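Local structure of filamentous hemagglutinin (Bordetella pertussis, 1RWR) at residues V268-L273 with L286-G290; L138-Q142 with I203-A207. The protein is an adhesin whose N-terminal secretion domain, a right-handed beta-helix, probably directs its export through the two-partner secretion pathway. All coordinates share one frame; numbering follows the deposited sequence.

Contact 1 (V268-L273 with L286-G290); sequences VQRGPL and LASGG
Ser288 OG donates a hydrogen bond to Gly271 O at 2.9 Å, linking successive coils of a parallel beta-helix. The hydroxyl reaches across to the turn of the coil before. It lies anti to the backbone N of Ser288 (chi1 176°) and is tilted slightly from the plane of the Gly271 carbonyl. The side chains of Val268 and Ser288 lie on the same face of the sheet. The strands pair in parallel here. Val268 N gives to Ala287 O at 3.0 Å. Val268 O takes Gly289 N, also at 3.0 Å. Ser288 CA adds a CA-H...O contact to Val268 O at 3.1 Å. The side chains of Leu273 and Leu286 meet at a slant. Both Leu273 CD1 and Leu273 CD2 lie 4.0 Å from Leu286 CD2, and Leu273 CD1 also lies 3.8 Å from Ala287 O. Beyond Val268 the chain turns through Gln269-Gly271 and leads into the strand that holds Leu273. Ser288 OG has a second partner, Ala292 N, and so ties the turn at Gly271 to strand 292-296. Val293 of that strand packs against Leu273, Leu286 and Ser288, while Ala266 of strand 261-268 touches both leucines.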
ATOM      1  N   VAL A 268      20.336  -8.761   3.621  1.00 13.99           N
ATOM      2  CA  VAL A 268      19.447  -9.400   4.575  1.00 14.34           C
ATOM      3  C   VAL A 268      20.284  -9.846   5.759  1.00 14.77           C
ATOM      4  O   VAL A 268      21.300 -10.496   5.559  1.00 14.72           O
ATOM      5  CB  VAL A 268      18.782 -10.620   3.941  1.00 15.01           C
ATOM      6  CG1 VAL A 268      17.855 -11.336   4.920  1.00 16.10           C
ATOM      7  CG2 VAL A 268      18.053 -10.217   2.654  1.00 15.96           C
ATOM      8  N   GLN A 269      19.834  -9.566   6.988  1.00 14.72           N
ATOM      9  CA  GLN A 269      20.656  -9.899   8.176  1.00 15.39           C
ATOM     10  C   GLN A 269      20.666 -11.391   8.502  1.00 16.00           C
ATOM     11  O   GLN A 269      21.731 -11.976   8.772  1.00 16.34           O
ATOM     12  CB  GLN A 269      20.214  -9.116   9.418  1.00 15.10           C
ATOM     13  CG  GLN A 269      20.101  -7.614   9.171  1.00 14.94           C
ATOM     14  CD  GLN A 269      21.392  -6.997   8.643  1.00 15.70           C
ATOM     15  OE1 GLN A 269      22.472  -7.482   8.949  1.00 15.40           O
ATOM     16  NE2 GLN A 269      21.278  -5.936   7.831  1.00 16.05           N
ATOM     17  N   ARG A 270      19.486 -11.991   8.460  1.00 17.94           N
ATOM     18  CA  ARG A 270      19.288 -13.385   8.919  1.00 20.27           C
ATOM     19  C   ARG A 270      18.196 -14.007   8.072  1.00 19.80           C
ATOM     20  O   ARG A 270      17.095 -14.255   8.543  1.00 21.61           O
ATOM     21  CB  ARG A 270      18.857 -13.421  10.398  1.00 22.17           C
ATOM     22  CG  ARG A 270      19.931 -13.054  11.419  1.00 26.05           C
ATOM     23  CD  ARG A 270      20.923 -14.185  11.738  1.00 30.10           C
ATOM     24  NE  ARG A 270      21.895 -13.718  12.743  1.00 32.05           N
ATOM     25  CZ  ARG A 270      23.117 -13.305  12.464  1.00 34.43           C
ATOM     26  NH2 ARG A 270      23.931 -12.891  13.423  1.00 34.90           N
ATOM     27  N   GLY A 271      18.515 -14.252   6.823  1.00 19.97           N
ATOM     28  CA  GLY A 271      17.586 -14.894   5.909  1.00 20.23           C
ATOM     29  C   GLY A 271      17.999 -14.836   4.460  1.00 19.75           C
ATOM     30  O   GLY A 271      19.069 -14.326   4.151  1.00 20.50           O
ATOM     31  N   PRO A 272      17.147 -15.352   3.565  1.00 19.92           N
ATOM     32  CA  PRO A 272      17.492 -15.461   2.157  1.00 19.30           C
ATOM     33  C   PRO A 272      17.272 -14.192   1.351  1.00 18.71           C
ATOM     34  O   PRO A 272      16.326 -13.432   1.582  1.00 17.36           O
ATOM     35  CB  PRO A 272      16.541 -16.540   1.650  1.00 20.17           C
ATOM     36  CG  PRO A 272      15.340 -16.329   2.462  1.00 20.78           C
ATOM     37  CD  PRO A 272      15.829 -15.945   3.842  1.00 20.02           C
ATOM     38  N   LEU A 273      18.149 -14.007   0.376  1.00 17.96           N
ATOM     39  CA  LEU A 273      18.014 -13.004  -0.661  1.00 18.90           C
ATOM     40  C   LEU A 273      17.789 -13.784  -1.964  1.00 19.06           C
ATOM     41  O   LEU A 273      18.657 -14.526  -2.419  1.00 19.21           O
ATOM     42  CB  LEU A 273      19.276 -12.129  -0.680  1.00 19.51           C
ATOM     43  CG  LEU A 273      19.178 -10.672  -1.109  1.00 21.53           C
ATOM     44  CD1 LEU A 273      20.389  -9.876  -0.709  1.00 23.65           C
ATOM     45  CD2 LEU A 273      19.015 -10.685  -2.620  1.00 24.69           C
ATOM     46  N   LEU A 286      25.302  -7.616  -3.024  1.00 23.39           N
ATOM     47  CA  LEU A 286      24.371  -8.376  -2.202  1.00 21.63           C
ATOM     48  C   LEU A 286      25.093  -8.925  -0.961  1.00 21.27           C
ATOM     49  O   LEU A 286      26.260  -9.342  -1.036  1.00 21.35           O
ATOM     50  CB  LEU A 286      23.775  -9.529  -2.991  1.00 21.98           C
ATOM     51  CG  LEU A 286      23.083  -9.159  -4.302  1.00 21.93           C
ATOM     52  CD1 LEU A 286      22.620 -10.401  -5.013  1.00 23.90           C
ATOM     53  CD2 LEU A 286      21.885  -8.240  -4.021  1.00 21.25           C
ATOM     54  N   ALA A 287      24.406  -8.949   0.178  1.00 19.03           N
ATOM     55  CA  ALA A 287      24.983  -9.564   1.369  1.00 18.30           C
ATOM     56  C   ALA A 287      23.901 -10.171   2.202  1.00 18.36           C
ATOM     57  O   ALA A 287      22.785  -9.672   2.219  1.00 16.02           O
ATOM     58  CB  ALA A 287      25.768  -8.588   2.160  1.00 18.54           C
ATOM     59  N   SER A 288      24.220 -11.302   2.836  1.00 19.09           N
ATOM     60  CA  SER A 288      23.339 -11.974   3.772  1.00 20.68           C
ATOM     61  C   SER A 288      24.202 -12.343   4.986  1.00 23.60           C
ATOM     62  O   SER A 288      25.317 -12.879   4.827  1.00 25.10           O
ATOM     63  CB  SER A 288      22.696 -13.204   3.145  1.00 19.96           C
ATOM     64  OG  SER A 288      21.894 -13.938   4.073  1.00 20.71           O
ATOM     65  N   GLY A 289      23.740 -12.037   6.192  1.00 24.41           N
ATOM     66  CA  GLY A 289      24.572 -12.235   7.376  1.00 26.31           C
ATOM     67  C   GLY A 289      24.770 -13.692   7.756  1.00 28.35           C
ATOM     68  O   GLY A 289      25.592 -14.026   8.675  1.00 29.94           O
ATOM     69  N   GLY A 290      23.965 -14.535   7.114  0.50 29.54           N
ATOM     70  CA  GLY A 290      23.964 -15.982   7.257  0.50 31.16           C
ATOM     71  C   GLY A 290      23.623 -16.531   5.881  0.50 31.85           C
ATOM     72  O   GLY A 290      22.772 -17.387   5.674  0.50 33.21           O
TER

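Contact 2 (L138-Q142 with I203-A207); sequences LDVQQ and IAAGA
Gln141 reaches out to the loop 203-207, and most of its side chain meets that loop. Gln141 CB lies 4.2 Å from Ala205 CB. Gln141 CG stands beside the backbone N (chi1 -65°) and touches Ile203 CD1 at 4.1 Å. The chain is extended beyond CG, which brings Gln141 CD to 3.9 Å from Ala204 O. At the tip, Gln141 NE2 donates to Ala204 O at 3.0 Å. The bond is bent, with an N-H...O angle of 140°. It falls on a lone pair in the carbonyl plane, although Ala204 O sits 25° out of the Gln141 amide plane. The Ile203 side chain crosses that of Gln141 at about a right angle. Ile203 CD1 also rests 3.8 Å from Val140 O and 3.9 Å from Asp139 OD1, which is salt-bridged to Arg192 NE. A water donates to Gln141 O at 2.6 Å and accepts a weak bond from Ala207 N. Arg165 NH1 bonds both Gln141 O and Ala207 O. Residues 138-140 belong to an antiparallel sheet, and the loop follows its strand 199-202. One hydrogen bond from the Gln141 amide, a water, a shared arginine and a few methyl contacts imply a largely polar surface fastening of loop to the chain at and after Val140.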
ATOM      1  N   LEU A 138      -8.646  -7.630  -5.269  1.00 15.04           N
ATOM      2  CA  LEU A 138      -8.286  -6.376  -5.906  1.00 14.25           C
ATOM      3  C   LEU A 138      -7.880  -6.691  -7.319  1.00 14.98           C
ATOM      4  O   LEU A 138      -6.862  -7.348  -7.524  1.00 16.13           O
ATOM      5  CB  LEU A 138      -7.099  -5.746  -5.163  1.00 14.47           C
ATOM      6  CG  LEU A 138      -7.403  -5.392  -3.703  1.00 15.37           C
ATOM      7  CD1 LEU A 138      -6.156  -5.012  -2.955  1.00 16.76           C
ATOM      8  CD2 LEU A 138      -8.475  -4.293  -3.602  1.00 16.18           C
ATOM      9  N   ASP A 139      -8.632  -6.225  -8.300  1.00 15.30           N
ATOM     10  CA  ASP A 139      -8.325  -6.540  -9.692  1.00 14.44           C
ATOM     11  C   ASP A 139      -7.608  -5.358 -10.301  1.00 14.48           C
ATOM     12  O   ASP A 139      -8.207  -4.348 -10.651  1.00 13.30           O
ATOM     13  CB  ASP A 139      -9.585  -6.845 -10.476  1.00 15.27           C
ATOM     14  CG  ASP A 139     -10.140  -8.170 -10.116  1.00 16.78           C
ATOM     15  OD1 ASP A 139      -9.331  -9.098  -9.892  1.00 17.14           O
ATOM     16  OD2 ASP A 139     -11.369  -8.333 -10.014  1.00 17.44           O
ATOM     17  N   VAL A 140      -6.313  -5.533 -10.413  1.00 14.31           N
ATOM     18  CA  VAL A 140      -5.453  -4.509 -10.983  1.00 14.53           C
ATOM     19  C   VAL A 140      -5.366  -4.655 -12.491  1.00 15.11           C
ATOM     20  O   VAL A 140      -4.810  -5.633 -12.994  1.00 14.45           O
ATOM     21  CB  VAL A 140      -4.017  -4.593 -10.386  1.00 14.80           C
ATOM     22  CG1 VAL A 140      -3.197  -3.481 -10.974  1.00 14.54           C
ATOM     23  CG2 VAL A 140      -4.073  -4.497  -8.869  1.00 15.89           C
ATOM     24  N   GLN A 141      -5.877  -3.665 -13.203  1.00 14.94           N
ATOM     25  CA  GLN A 141      -5.742  -3.602 -14.651  1.00 17.04           C
ATOM     26  C   GLN A 141      -5.113  -2.309 -15.136  1.00 15.82           C
ATOM     27  O   GLN A 141      -4.704  -2.236 -16.283  1.00 15.38           O
ATOM     28  CB  GLN A 141      -7.091  -3.803 -15.312  1.00 18.48           C
ATOM     29  CG  GLN A 141      -7.613  -5.211 -15.021  1.00 23.72           C
ATOM     30  CD  GLN A 141      -8.944  -5.424 -15.601  1.00 27.82           C
ATOM     31  OE1 GLN A 141      -9.929  -4.893 -15.095  1.00 29.82           O
ATOM     32  NE2 GLN A 141      -8.996  -6.147 -16.697  1.00 31.38           N
ATOM     33  N   GLN A 142      -5.045  -1.300 -14.283  1.00 15.41           N
ATOM     34  CA  GLN A 142      -4.465  -0.019 -14.656  1.00 14.26           C
ATOM     35  C   GLN A 142      -4.002   0.723 -13.433  1.00 13.72           C
ATOM     36  O   GLN A 142      -4.310   0.315 -12.333  1.00 13.70           O
ATOM     37  CB  GLN A 142      -5.474   0.844 -15.396  1.00 15.66           C
ATOM     38  CG  GLN A 142      -6.704   1.224 -14.574  1.00 16.95           C
ATOM     39  CD  GLN A 142      -7.718   1.982 -15.390  1.00 23.45           C
ATOM     40  OE1 GLN A 142      -8.752   1.448 -15.761  1.00 28.95           O
ATOM     41  NE2 GLN A 142      -7.402   3.204 -15.718  1.00 24.51           N
ATOM     42  N   ILE A 203      -3.954 -11.709 -14.217  1.00 18.43           N
ATOM     43  CA  ILE A 203      -5.246 -11.630 -14.899  1.00 17.65           C
ATOM     44  C   ILE A 203      -5.068 -10.909 -16.251  1.00 17.66           C
ATOM     45  O   ILE A 203      -4.058 -10.238 -16.514  1.00 17.02           O
ATOM     46  CB  ILE A 203      -6.320 -10.930 -14.023  1.00 17.83           C
ATOM     47  CG1 ILE A 203      -5.968  -9.462 -13.731  1.00 17.71           C
ATOM     48  CG2 ILE A 203      -6.594 -11.723 -12.742  1.00 18.77           C
ATOM     49  CD1 ILE A 203      -7.049  -8.717 -13.001  1.00 17.99           C
ATOM     50  N   ALA A 204      -6.041 -11.080 -17.124  1.00 17.70           N
ATOM     51  CA  ALA A 204      -6.074 -10.363 -18.394  1.00 18.05           C
ATOM     52  C   ALA A 204      -6.445  -8.883 -18.221  1.00 18.30           C
ATOM     53  O   ALA A 204      -7.292  -8.504 -17.435  1.00 20.05           O
ATOM     54  CB  ALA A 204      -7.083 -11.055 -19.331  1.00 18.43           C
ATOM     55  N   ALA A 205      -5.836  -8.042 -19.015  1.00 18.90           N
ATOM     56  CA  ALA A 205      -6.200  -6.640 -19.020  1.00 19.65           C
ATOM     57  C   ALA A 205      -6.398  -6.194 -20.432  1.00 19.12           C
ATOM     58  O   ALA A 205      -5.894  -6.817 -21.374  1.00 19.62           O
ATOM     59  CB  ALA A 205      -5.111  -5.827 -18.377  1.00 19.53           C
ATOM     60  N   GLY A 206      -7.037  -5.046 -20.551  1.00 20.59           N
ATOM     61  CA  GLY A 206      -7.389  -4.473 -21.834  1.00 22.09           C
ATOM     62  C   GLY A 206      -6.247  -3.840 -22.556  1.00 22.11           C
ATOM     63  O   GLY A 206      -6.297  -3.650 -23.761  1.00 23.25           O
ATOM     64  N   ALA A 207      -5.212  -3.490 -21.811  1.00 21.34           N
ATOM     65  CA  ALA A 207      -4.006  -2.958 -22.384  1.00 20.86           C
ATOM     66  C   ALA A 207      -2.809  -3.411 -21.573  1.00 20.45           C
ATOM     67  O   ALA A 207      -2.946  -3.921 -20.464  1.00 17.65           O
ATOM     68  CB  ALA A 207      -4.075  -1.440 -22.382  1.00 21.02           C
TER
HETATM   69  O   HOH W   1      -5.602  -2.182 -18.767  1.00 22.78           O

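From the N terminus, the chain first reaches contact 2 on strand 135-140 and the residues that follow. It then runs through 60 residues, including strands 159-164 and 183-188 of the beta-helix and the antiparallel pair 191-194 and 199-202, before the loop 203-207 returns to close it. Contact 2 therefore ties this loop to the extra-helical antiparallel sheet. The chain goes on through strands 215-219 to 261-268. Contact 1 then opens and closes with only 12 residues between its segments, joining successive coils near the C-terminal end. The two loops lie in series and neither nest nor cross. The centres of contact 1 and contact 2 are about 34 Å apart, and the two do not touch.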